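Local coordinates for protein unsaturated glucuronyl hydrolase (Streptococcus agalactiae, PDB 2ZZR) that hydrolyses unsaturated chondroitin, hyaluronan and heparin disaccharides, releasing the unsaturated uronic acid, as a member of glycoside hydrolase family 88, at residues 50-55 / 61-66; 99-104 / 135-140; 246-251 / 275-280; 257-262 / 266-271. All coordinates share one frame; numbering follows the deposited sequence.

Overall arrangement
Contact 1 is a beta hairpin in a largely helical chain, and the other three contacts join helices. It is partly buried and relies on backbone hydrogen bonds. Contacts 2, 3 and 4 are buried and have no hydrogen bond across their segments; they pack through apolar and aromatic groups, amides and, in contact 2, a carboxylate. Contacts 3 and 4 use the same two helices, 245-262 and 265-280; contact 4 lies near the turn and contact 3 farther along, where it includes residues of the probable substrate site. Contacts 1 and 2 touch through Asn-65 and helix 87-105. Contact 1 lies on the opposite side of the chain's centre from contacts 3 and 4.

Contact 1 (50-55 / 61-66); sequences YPTPAT and KVMDNT
Tyr-50 and Met-63 form an antiparallel hydrogen-bonded pair. Met-63 N donates to Tyr-50 O at 2.8 Å, and Tyr-50 N donates to Met-63 O at 2.9 Å. Their side chains share one face of the sheet. Pro-51 and Val-62 form the next pair, a non-hydrogen-bonded one. Beyond it, Thr-52 N donates to Lys-61 O at 3.0 Å. The hydroxyl of Thr-52 works in two directions. OG1 accepts from Lys-61 N at 3.2 Å and donates to Ala-54 O at 2.8 Å, so it ties the partner strand to the corner at Pro-53 and Ala-54. A chi1 of 47° places OG1 between the backbone N and the carbonyl carbon of Thr-52, and leaves CG2 against Lys-61 CB at 3.6 Å.

The unit is a short beta hairpin of strands 50-56 and 59-63. The short segments 50-52 and 61-63 run at 123° to each other, well short of straight antiparallel. Met-63 CG lies between its backbone N and carbonyl carbon, and from there SD comes beside Thr-52 CA and Pro-53 CD. Beyond the strand, Asn-65 CB lies 3.8 Å from Tyr-50 CE1, with the amide plane turned 34° from the phenol ring. Polar partners of this amide lie on helix 87-105. Asn-65 OD1 is hydrogen-bonded to Arg-103 NH1, and Asn-65 ND2 to Ser-99 OG. Tyr-50 OH makes a weak bond to the same Ser-99 hydroxyl.

Contact 2 (99-104 / 135-140); sequences SFLNRI and ALEATI
Glu-137 OE1 rests 3.9 Å from Leu-101 CD1 and is held in a salt bridge by Lys-141, one turn further along its own helix. The other carboxylate oxygen, Glu-137 OE2, lies 4.1 Å from Leu-101 CD2. The two methyls of the leucine thus meet the acid group, and the two side chains cross at about a right angle. Glu-137 is extended, which carries its carboxylate out to these methyls. Leu-101 has CG trans to its backbone N (chi1 -175°), and this brings its branched end nearer to the facing helix than its CB bond alone would suggest.

Ala-138 is the central point of the other helix. Its CB lies 4.0 Å from Leu-101 CD1 and 4.4 Å from Ile-104 CG2. The CA atoms of Leu-101 and Ala-138 are 4.9 Å apart, a close approach that goes with the small alanine. No hydrogen bond crosses between the segments; apart from the Glu-137 carboxylate the contact is mainly apolar. The helix axes approach to 9.1 Å at an angle of 34°.

Next to Ala-138, Thr-139 points away from the contact. Its OG1 and N both bond to Ala-135 O, from opposite faces of the carbonyl plane.

Helices 87-105 and 133-147 run in roughly the same direction, as alternate helices do in an alpha/alpha barrel. Helix 115-130 packs beside both: Tyr-119 meets Phe-100 and Ile-104, and Thr-124 OG1 bonds to Thr-139 OG1. Helix 180-189 covers Leu-136 and Thr-139.

Contact 3 (246-251 / 275-280); sequences RGQAWG and TNYFLN
Gln-248 runs its aliphatic part along the edge of the Phe-278 ring and its amide over to Tyr-277. Its CG lies 3.7 Å from Phe-278 CD1, near the ring plane, and CB lies 3.8 Å from that same Phe-278 CD1. The two side chains slide past each other in opposite directions, with amide and ring planes only 15° apart. A bend at chi2 (66°) turns the end of Gln-248 toward the tyrosine. There Gln-248 CD is 3.6 Å from Tyr-277 CD2. The amide plane is tilted 34° from the tyrosine ring, and the side chains cross at about a right angle.

The contact joins helices 245-262 and 265-280 in the alpha barrel of this family 88 enzyme. No hydrogen bond crosses between the two segments. Arg-246 and Trp-250 of the probable substrate site take no part in this packing; the Arg-246 side chain starts away from segment 275-280. Within their helix, Arg-246 CG packs over one face of the Trp-250 ring. Arg-246 NH1 makes a salt bridge to Asp-303.

Outward from the pair, Tyr-277 has its main polar partner in Ser-243. Phe-278 packs on Ala-310 of helix 304-318 and Met-338 of helix 328-346.

Contact 4 (257-262 / 266-271); sequences LSYRKM and QQIILF
Helices 245-262 and 265-280 run nearly antiparallel here, their short segments at 168°. The axes of these segments come within 9.9 Å. Tyr-259 and Gln-267 are the nearest pair, with CA atoms 6.2 Å apart.

Gln-267 extends across the gap and lays its amide by the start of the Tyr-259 side chain. Gln-267 OE1 lies 3.3 Å from Tyr-259 CA and 3.4 Å from Tyr-259 CD1, with amide and ring planes 56° apart. These are contacts with carbon. OE1 takes its hydrogen bond from Asp-264 N in the connection, which helps set the turn of the amide. On its other end, Gln-267 NE2 packs 3.4 Å from Met-262 SD, where the two side chains cross at about a right angle.

Ile-268 takes the other part of the tyrosine. With CG trans to the backbone N, the Tyr-259 ring extends out toward helix 265-280, where Ile-268 covers one face. Ile-268 CG1 sits over that face in a CH-pi contact, 4.2 Å from the centroid and 20° off the ring normal. Its CD1 reaches on to the phenol end, 3.6 Å from Tyr-259 OH. Tyr-320 meets this ring edge-to-face, and Met-317 of helix 304-318 packs on both Tyr-259 and Ile-268.

The arrangement is a helical hairpin with a very short connection, as expected in the alpha/alpha barrels of the six-hairpin glycosidases.

Contact 1 (50-55 / 61-66)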
# COMPACT_ATOMS: atom_id res chain seq x y z
N TYR A 50 8.39 -17.43 4.62
CA TYR A 50 7.51 -16.25 4.59
C TYR A 50 6.05 -16.59 4.89
O TYR A 50 5.61 -17.71 4.63
CB TYR A 50 7.60 -15.57 3.21
CG TYR A 50 8.99 -15.11 2.85
CD1 TYR A 50 9.93 -16.00 2.32
CD2 TYR A 50 9.39 -13.78 3.07
CE1 TYR A 50 11.22 -15.59 2.01
CE2 TYR A 50 10.68 -13.36 2.75
CZ TYR A 50 11.58 -14.27 2.23
OH TYR A 50 12.86 -13.86 1.92
N PRO A 51 5.30 -15.61 5.44
CA PRO A 51 3.86 -15.80 5.58
C PRO A 51 3.22 -15.87 4.20
O PRO A 51 3.72 -15.24 3.26
CB PRO A 51 3.40 -14.52 6.29
CG PRO A 51 4.48 -13.53 6.07
CD PRO A 51 5.75 -14.31 5.97
N THR A 52 2.15 -16.64 4.09
CA THR A 52 1.28 -16.58 2.92
C THR A 52 0.63 -15.19 2.88
O THR A 52 0.61 -14.49 3.90
CB THR A 52 0.18 -17.67 2.97
OG1 THR A 52 -0.45 -17.67 4.27
CG2 THR A 52 0.77 -19.04 2.69
N PRO A 53 0.13 -14.76 1.70
CA PRO A 53 -0.54 -13.46 1.58
C PRO A 53 -1.55 -13.18 2.69
O PRO A 53 -1.52 -12.10 3.28
CB PRO A 53 -1.23 -13.55 0.21
CG PRO A 53 -0.30 -14.40 -0.58
CD PRO A 53 0.20 -15.45 0.39
N ALA A 54 -2.41 -14.16 2.98
CA ALA A 54 -3.41 -14.03 4.02
C ALA A 54 -3.38 -15.21 4.99
O ALA A 54 -2.78 -16.25 4.69
CB ALA A 54 -4.80 -13.88 3.41
N THR A 55 -4.03 -15.04 6.14
CA THR A 55 -4.14 -16.09 7.14
C THR A 55 -5.28 -17.05 6.78
O THR A 55 -6.11 -16.74 5.92
CB THR A 55 -4.40 -15.51 8.55
OG1 THR A 55 -5.64 -14.81 8.55
CG2 THR A 55 -3.26 -14.56 8.99
N LYS A 61 -0.07 -19.58 6.85
CA LYS A 61 0.74 -20.71 6.43
C LYS A 61 2.13 -20.20 6.05
O LYS A 61 2.36 -18.98 5.98
CB LYS A 61 0.07 -21.47 5.27
CG LYS A 61 -1.11 -22.32 5.73
CD LYS A 61 -1.91 -22.90 4.57
CE LYS A 61 -3.19 -23.52 5.08
NZ LYS A 61 -4.07 -23.97 3.97
N VAL A 62 3.05 -21.13 5.83
CA VAL A 62 4.44 -20.80 5.53
C VAL A 62 4.73 -21.11 4.06
O VAL A 62 4.34 -22.17 3.56
CB VAL A 62 5.40 -21.60 6.44
CG1 VAL A 62 6.84 -21.18 6.20
CG2 VAL A 62 5.04 -21.41 7.91
N MET A 63 5.42 -20.18 3.39
CA MET A 63 5.69 -20.31 1.96
C MET A 63 7.08 -19.81 1.57
O MET A 63 7.75 -19.13 2.36
CB MET A 63 4.62 -19.57 1.15
CG MET A 63 4.78 -18.05 1.16
SD MET A 63 3.81 -17.27 -0.14
CE MET A 63 4.62 -17.92 -1.60
N ASP A 64 7.50 -20.13 0.35
CA ASP A 64 8.78 -19.67 -0.16
C ASP A 64 8.66 -18.25 -0.75
O ASP A 64 7.63 -17.60 -0.60
CB ASP A 64 9.38 -20.66 -1.17
CG ASP A 64 8.52 -20.85 -2.42
OD1 ASP A 64 7.50 -20.15 -2.59
OD2 ASP A 64 8.89 -21.71 -3.25
N ASN A 65 9.73 -17.80 -1.40
CA ASN A 65 9.80 -16.43 -1.92
C ASN A 65 9.34 -16.33 -3.38
O ASN A 65 10.15 -16.05 -4.27
CB ASN A 65 11.21 -15.85 -1.74
CG ASN A 65 11.23 -14.33 -1.79
OD1 ASN A 65 10.21 -13.69 -2.05
ND2 ASN A 65 12.41 -13.75 -1.55
N THR A 66 8.05 -16.55 -3.61
CA THR A 66 7.51 -16.60 -4.97
C THR A 66 6.17 -15.87 -5.13
O THR A 66 5.56 -15.94 -6.20
CB THR A 66 7.33 -18.06 -5.46
OG1 THR A 66 6.42 -18.74 -4.59
CG2 THR A 66 8.67 -18.80 -5.49

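Contact 2 (99-104 / 135-140)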
# COMPACT_ATOMS: atom_id res chain seq x y z
N SER A 99 17.79 -13.39 -0.10
CA SER A 99 16.79 -14.18 -0.83
C SER A 99 16.17 -13.37 -1.97
O SER A 99 15.99 -13.89 -3.07
CB SER A 99 15.70 -14.68 0.12
OG SER A 99 14.66 -15.34 -0.58
N PHE A 100 15.83 -12.11 -1.71
CA PHE A 100 15.32 -11.23 -2.76
C PHE A 100 16.35 -10.98 -3.87
O PHE A 100 16.01 -10.93 -5.04
CB PHE A 100 14.79 -9.91 -2.18
CG PHE A 100 13.46 -10.05 -1.50
CD1 PHE A 100 13.36 -10.02 -0.12
CD2 PHE A 100 12.30 -10.22 -2.25
CE1 PHE A 100 12.13 -10.16 0.52
CE2 PHE A 100 11.06 -10.36 -1.64
CZ PHE A 100 10.97 -10.34 -0.25
N LEU A 101 17.62 -10.84 -3.48
CA LEU A 101 18.70 -10.73 -4.46
C LEU A 101 18.78 -11.99 -5.32
O LEU A 101 18.93 -11.90 -6.54
CB LEU A 101 20.03 -10.45 -3.76
CG LEU A 101 21.27 -10.17 -4.63
CD1 LEU A 101 20.99 -9.23 -5.81
CD2 LEU A 101 22.40 -9.63 -3.77
N ASN A 102 18.67 -13.15 -4.68
CA ASN A 102 18.63 -14.42 -5.43
C ASN A 102 17.45 -14.47 -6.40
O ASN A 102 17.59 -14.90 -7.55
CB ASN A 102 18.56 -15.61 -4.47
CG ASN A 102 18.46 -16.94 -5.21
OD1 ASN A 102 17.37 -17.49 -5.39
ND2 ASN A 102 19.60 -17.44 -5.68
N ARG A 103 16.29 -14.01 -5.93
CA ARG A 103 15.06 -14.03 -6.72
C ARG A 103 15.16 -13.20 -8.00
O ARG A 103 14.70 -13.63 -9.07
CB ARG A 103 13.87 -13.58 -5.86
CG ARG A 103 12.53 -13.76 -6.55
CD ARG A 103 11.38 -13.45 -5.62
NE ARG A 103 10.10 -13.51 -6.33
CZ ARG A 103 8.91 -13.27 -5.78
NH1 ARG A 103 8.81 -12.97 -4.48
NH2 ARG A 103 7.82 -13.34 -6.52
N ILE A 104 15.76 -12.01 -7.91
CA ILE A 104 15.92 -11.17 -9.10
C ILE A 104 17.05 -11.66 -10.02
O ILE A 104 16.91 -11.67 -11.24
CB ILE A 104 16.00 -9.63 -8.77
CG1 ILE A 104 16.08 -8.79 -10.05
CG2 ILE A 104 17.17 -9.30 -7.84
CD1 ILE A 104 14.82 -8.82 -10.90
N ALA A 135 21.54 -4.90 -0.86
CA ALA A 135 20.16 -4.38 -0.84
C ALA A 135 19.94 -3.36 -1.97
O ALA A 135 18.91 -3.38 -2.64
CB ALA A 135 19.85 -3.76 0.52
N LEU A 136 20.93 -2.49 -2.18
CA LEU A 136 20.90 -1.55 -3.29
C LEU A 136 20.92 -2.28 -4.64
O LEU A 136 20.13 -1.96 -5.53
CB LEU A 136 22.06 -0.55 -3.20
CG LEU A 136 22.18 0.49 -4.32
CD1 LEU A 136 20.92 1.36 -4.43
CD2 LEU A 136 23.42 1.36 -4.13
N GLU A 137 21.82 -3.25 -4.77
CA GLU A 137 21.95 -4.03 -6.00
C GLU A 137 20.62 -4.69 -6.37
O GLU A 137 20.18 -4.60 -7.52
CB GLU A 137 23.03 -5.10 -5.81
CG GLU A 137 23.28 -5.96 -7.04
CD GLU A 137 24.23 -7.11 -6.77
OE1 GLU A 137 24.29 -8.04 -7.60
OE2 GLU A 137 24.91 -7.10 -5.71
N ALA A 138 19.99 -5.34 -5.40
CA ALA A 138 18.70 -6.00 -5.62
C ALA A 138 17.63 -5.00 -6.04
O ALA A 138 16.82 -5.28 -6.93
CB ALA A 138 18.26 -6.75 -4.37
N THR A 139 17.64 -3.83 -5.41
CA THR A 139 16.67 -2.77 -5.72
C THR A 139 16.79 -2.29 -7.18
O THR A 139 15.79 -2.20 -7.90
CB THR A 139 16.81 -1.56 -4.75
OG1 THR A 139 16.54 -1.98 -3.41
CG2 THR A 139 15.84 -0.46 -5.13
N ILE A 140 18.02 -1.99 -7.62
CA ILE A 140 18.23 -1.51 -8.99
C ILE A 140 17.84 -2.59 -10.00
O ILE A 140 17.17 -2.29 -10.99
CB ILE A 140 19.67 -1.00 -9.22
CG1 ILE A 140 20.00 0.15 -8.25
CG2 ILE A 140 19.87 -0.55 -10.68
CD1 ILE A 140 19.03 1.33 -8.30

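Contact 3 (246-251 / 275-280)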
# COMPACT_ATOMS: atom_id res chain seq x y z
N ARG A 246 -9.94 -1.34 -0.85
CA ARG A 246 -8.48 -1.26 -0.95
C ARG A 246 -8.00 -0.51 -2.20
O ARG A 246 -6.98 0.19 -2.15
CB ARG A 246 -7.82 -2.64 -0.82
CG ARG A 246 -6.30 -2.53 -0.69
CD ARG A 246 -5.67 -3.79 -0.13
NE ARG A 246 -5.86 -4.95 -1.01
CZ ARG A 246 -6.69 -5.96 -0.76
NH1 ARG A 246 -7.43 -5.97 0.34
NH2 ARG A 246 -6.78 -6.98 -1.61
N GLY A 247 -8.74 -0.62 -3.30
CA GLY A 247 -8.42 0.13 -4.51
C GLY A 247 -8.41 1.62 -4.26
O GLY A 247 -7.52 2.34 -4.71
N GLN A 248 -9.42 2.08 -3.52
CA GLN A 248 -9.51 3.48 -3.09
C GLN A 248 -8.28 3.85 -2.27
O GLN A 248 -7.67 4.91 -2.49
CB GLN A 248 -10.80 3.71 -2.29
CG GLN A 248 -11.22 5.17 -2.14
CD GLN A 248 -11.61 5.85 -3.46
OE1 GLN A 248 -11.57 7.08 -3.57
NE2 GLN A 248 -11.99 5.06 -4.45
N ALA A 249 -7.90 2.98 -1.34
CA ALA A 249 -6.73 3.20 -0.49
C ALA A 249 -5.40 3.23 -1.25
O ALA A 249 -4.51 4.00 -0.89
CB ALA A 249 -6.68 2.18 0.64
N TRP A 250 -5.26 2.41 -2.29
CA TRP A 250 -4.05 2.47 -3.11
C TRP A 250 -3.89 3.86 -3.73
O TRP A 250 -2.78 4.35 -3.85
CB TRP A 250 -4.08 1.43 -4.24
CG TRP A 250 -3.96 -0.03 -3.82
CD1 TRP A 250 -4.69 -1.07 -4.33
CD2 TRP A 250 -3.06 -0.60 -2.86
NE1 TRP A 250 -4.31 -2.25 -3.74
CE2 TRP A 250 -3.31 -2.00 -2.83
CE3 TRP A 250 -2.07 -0.08 -2.00
CZ2 TRP A 250 -2.61 -2.88 -1.99
CZ3 TRP A 250 -1.37 -0.96 -1.16
CH2 TRP A 250 -1.65 -2.35 -1.16
N GLY A 251 -5.01 4.47 -4.12
CA GLY A 251 -4.99 5.85 -4.61
C GLY A 251 -4.60 6.83 -3.52
O GLY A 251 -3.73 7.68 -3.72
N THR A 275 -9.69 10.83 -1.00
CA THR A 275 -9.71 10.67 0.45
C THR A 275 -11.08 11.03 1.02
O THR A 275 -11.60 10.33 1.88
CB THR A 275 -8.57 11.47 1.11
OG1 THR A 275 -7.33 11.07 0.52
CG2 THR A 275 -8.52 11.23 2.61
N ASN A 276 -11.67 12.12 0.52
CA ASN A 276 -12.98 12.53 1.01
C ASN A 276 -14.03 11.48 0.66
O ASN A 276 -14.90 11.19 1.46
CB ASN A 276 -13.39 13.90 0.46
CG ASN A 276 -12.49 15.02 0.97
OD1 ASN A 276 -11.53 14.76 1.70
ND2 ASN A 276 -12.79 16.25 0.58
N TYR A 277 -13.90 10.89 -0.52
CA TYR A 277 -14.77 9.80 -0.96
C TYR A 277 -14.70 8.64 0.03
O TYR A 277 -15.73 8.10 0.45
CB TYR A 277 -14.36 9.36 -2.36
CG TYR A 277 -15.21 8.27 -2.96
CD1 TYR A 277 -16.27 8.59 -3.81
CD2 TYR A 277 -14.96 6.93 -2.68
CE1 TYR A 277 -17.06 7.58 -4.37
CE2 TYR A 277 -15.74 5.92 -3.23
CZ TYR A 277 -16.79 6.25 -4.07
OH TYR A 277 -17.56 5.25 -4.62
N PHE A 278 -13.48 8.27 0.40
CA PHE A 278 -13.22 7.18 1.33
C PHE A 278 -13.79 7.52 2.70
O PHE A 278 -14.56 6.74 3.26
CB PHE A 278 -11.70 6.93 1.38
CG PHE A 278 -11.29 5.68 2.12
CD1 PHE A 278 -11.21 4.45 1.46
CD2 PHE A 278 -10.92 5.74 3.46
CE1 PHE A 278 -10.80 3.29 2.13
CE2 PHE A 278 -10.51 4.58 4.14
CZ PHE A 278 -10.45 3.36 3.48
N LEU A 279 -13.44 8.70 3.22
CA LEU A 279 -13.89 9.11 4.55
C LEU A 279 -15.41 9.10 4.66
O LEU A 279 -15.94 8.65 5.67
CB LEU A 279 -13.35 10.50 4.90
CG LEU A 279 -11.82 10.62 5.06
CD1 LEU A 279 -11.45 12.08 5.35
CD2 LEU A 279 -11.28 9.68 6.14
N ASN A 280 -16.08 9.57 3.61
CA ASN A 280 -17.55 9.67 3.60
C ASN A 280 -18.25 8.32 3.61
O ASN A 280 -19.45 8.24 3.94
CB ASN A 280 -18.01 10.51 2.41
CG ASN A 280 -17.78 11.99 2.61
OD1 ASN A 280 -17.56 12.44 3.73
ND2 ASN A 280 -17.84 12.75 1.53

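Contact 4 (257-262 / 266-271)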
# COMPACT_ATOMS: atom_id res chain seq x y z
N LEU A 257 2.61 9.66 -2.27
CA LEU A 257 3.95 9.10 -2.50
C LEU A 257 4.56 9.64 -3.79
O LEU A 257 5.71 10.08 -3.81
CB LEU A 257 3.90 7.56 -2.52
CG LEU A 257 3.73 6.87 -1.17
CD1 LEU A 257 3.55 5.38 -1.38
CD2 LEU A 257 4.93 7.13 -0.25
N SER A 258 3.77 9.65 -4.86
CA SER A 258 4.22 10.20 -6.14
C SER A 258 4.40 11.71 -6.10
O SER A 258 5.31 12.26 -6.73
CB SER A 258 3.26 9.82 -7.26
OG SER A 258 3.17 8.42 -7.36
N TYR A 259 3.53 12.38 -5.34
CA TYR A 259 3.62 13.83 -5.18
C TYR A 259 4.99 14.26 -4.63
O TYR A 259 5.53 15.29 -5.06
CB TYR A 259 2.50 14.36 -4.27
CG TYR A 259 2.64 15.84 -3.97
CD1 TYR A 259 2.18 16.80 -4.87
CD2 TYR A 259 3.27 16.27 -2.80
CE1 TYR A 259 2.32 18.16 -4.59
CE2 TYR A 259 3.42 17.62 -2.52
CZ TYR A 259 2.95 18.56 -3.42
OH TYR A 259 3.10 19.91 -3.15
N ARG A 260 5.55 13.48 -3.71
CA ARG A 260 6.89 13.77 -3.19
C ARG A 260 7.86 14.05 -4.32
O ARG A 260 8.71 14.94 -4.23
CB ARG A 260 7.47 12.59 -2.42
CG ARG A 260 6.72 12.14 -1.20
CD ARG A 260 7.42 10.90 -0.63
NE ARG A 260 7.40 9.79 -1.60
CZ ARG A 260 8.27 8.78 -1.61
NH1 ARG A 260 9.24 8.71 -0.71
NH2 ARG A 260 8.16 7.83 -2.54
N LYS A 261 7.73 13.26 -5.38
CA LYS A 261 8.72 13.21 -6.45
C LYS A 261 8.34 14.04 -7.66
O LYS A 261 9.15 14.24 -8.58
CB LYS A 261 8.94 11.75 -6.86
CG LYS A 261 9.23 10.81 -5.69
CD LYS A 261 10.48 11.24 -4.92
CE LYS A 261 10.75 10.32 -3.74
NZ LYS A 261 11.97 10.79 -3.00
N MET A 262 7.10 14.53 -7.68
CA MET A 262 6.57 15.22 -8.85
C MET A 262 6.14 16.64 -8.54
O MET A 262 6.25 17.53 -9.39
CB MET A 262 5.40 14.43 -9.45
CG MET A 262 5.83 13.09 -10.01
SD MET A 262 4.45 12.03 -10.48
CE MET A 262 3.72 13.00 -11.80
N GLN A 266 -1.96 19.39 -8.76
CA GLN A 266 -3.10 18.57 -9.21
C GLN A 266 -3.21 17.27 -8.41
O GLN A 266 -4.30 16.73 -8.24
CB GLN A 266 -2.96 18.22 -10.69
CG GLN A 266 -3.03 19.40 -11.64
CD GLN A 266 -2.92 18.96 -13.07
OE1 GLN A 266 -1.89 18.41 -13.50
NE2 GLN A 266 -3.97 19.19 -13.84
N GLN A 267 -2.08 16.77 -7.93
CA GLN A 267 -2.06 15.54 -7.14
C GLN A 267 -2.67 15.74 -5.75
O GLN A 267 -3.31 14.84 -5.21
CB GLN A 267 -0.63 15.01 -7.02
CG GLN A 267 -0.03 14.59 -8.35
CD GLN A 267 1.44 14.27 -8.24
OE1 GLN A 267 2.24 15.13 -7.87
NE2 GLN A 267 1.82 13.04 -8.60
N ILE A 268 -2.46 16.92 -5.17
CA ILE A 268 -3.09 17.24 -3.89
C ILE A 268 -4.61 17.28 -4.06
O ILE A 268 -5.35 16.75 -3.24
CB ILE A 268 -2.52 18.56 -3.30
CG1 ILE A 268 -1.13 18.30 -2.70
CG2 ILE A 268 -3.47 19.15 -2.25
CD1 ILE A 268 -0.38 19.56 -2.27
N ILE A 269 -5.09 17.89 -5.15
CA ILE A 269 -6.53 17.94 -5.41
C ILE A 269 -7.09 16.52 -5.64
O ILE A 269 -8.15 16.18 -5.11
CB ILE A 269 -6.88 18.91 -6.57
CG1 ILE A 269 -6.50 20.36 -6.21
CG2 ILE A 269 -8.36 18.82 -6.95
CD1 ILE A 269 -7.00 20.85 -4.86
N LEU A 270 -6.36 15.71 -6.40
CA LEU A 270 -6.75 14.32 -6.63
C LEU A 270 -6.81 13.54 -5.32
O LEU A 270 -7.74 12.76 -5.09
CB LEU A 270 -5.81 13.66 -7.63
CG LEU A 270 -6.36 12.41 -8.33
CD1 LEU A 270 -7.57 12.76 -9.21
CD2 LEU A 270 -5.28 11.74 -9.13
N PHE A 271 -5.82 13.77 -4.45
CA PHE A 271 -5.84 13.21 -3.10
C PHE A 271 -7.08 13.61 -2.32
O PHE A 271 -7.71 12.77 -1.68
CB PHE A 271 -4.60 13.63 -2.30
CG PHE A 271 -4.70 13.34 -0.81
CD1 PHE A 271 -4.24 12.14 -0.29
CD2 PHE A 271 -5.26 14.29 0.07
CE1 PHE A 271 -4.32 11.86 1.09
CE2 PHE A 271 -5.35 14.02 1.44
CZ PHE A 271 -4.89 12.81 1.95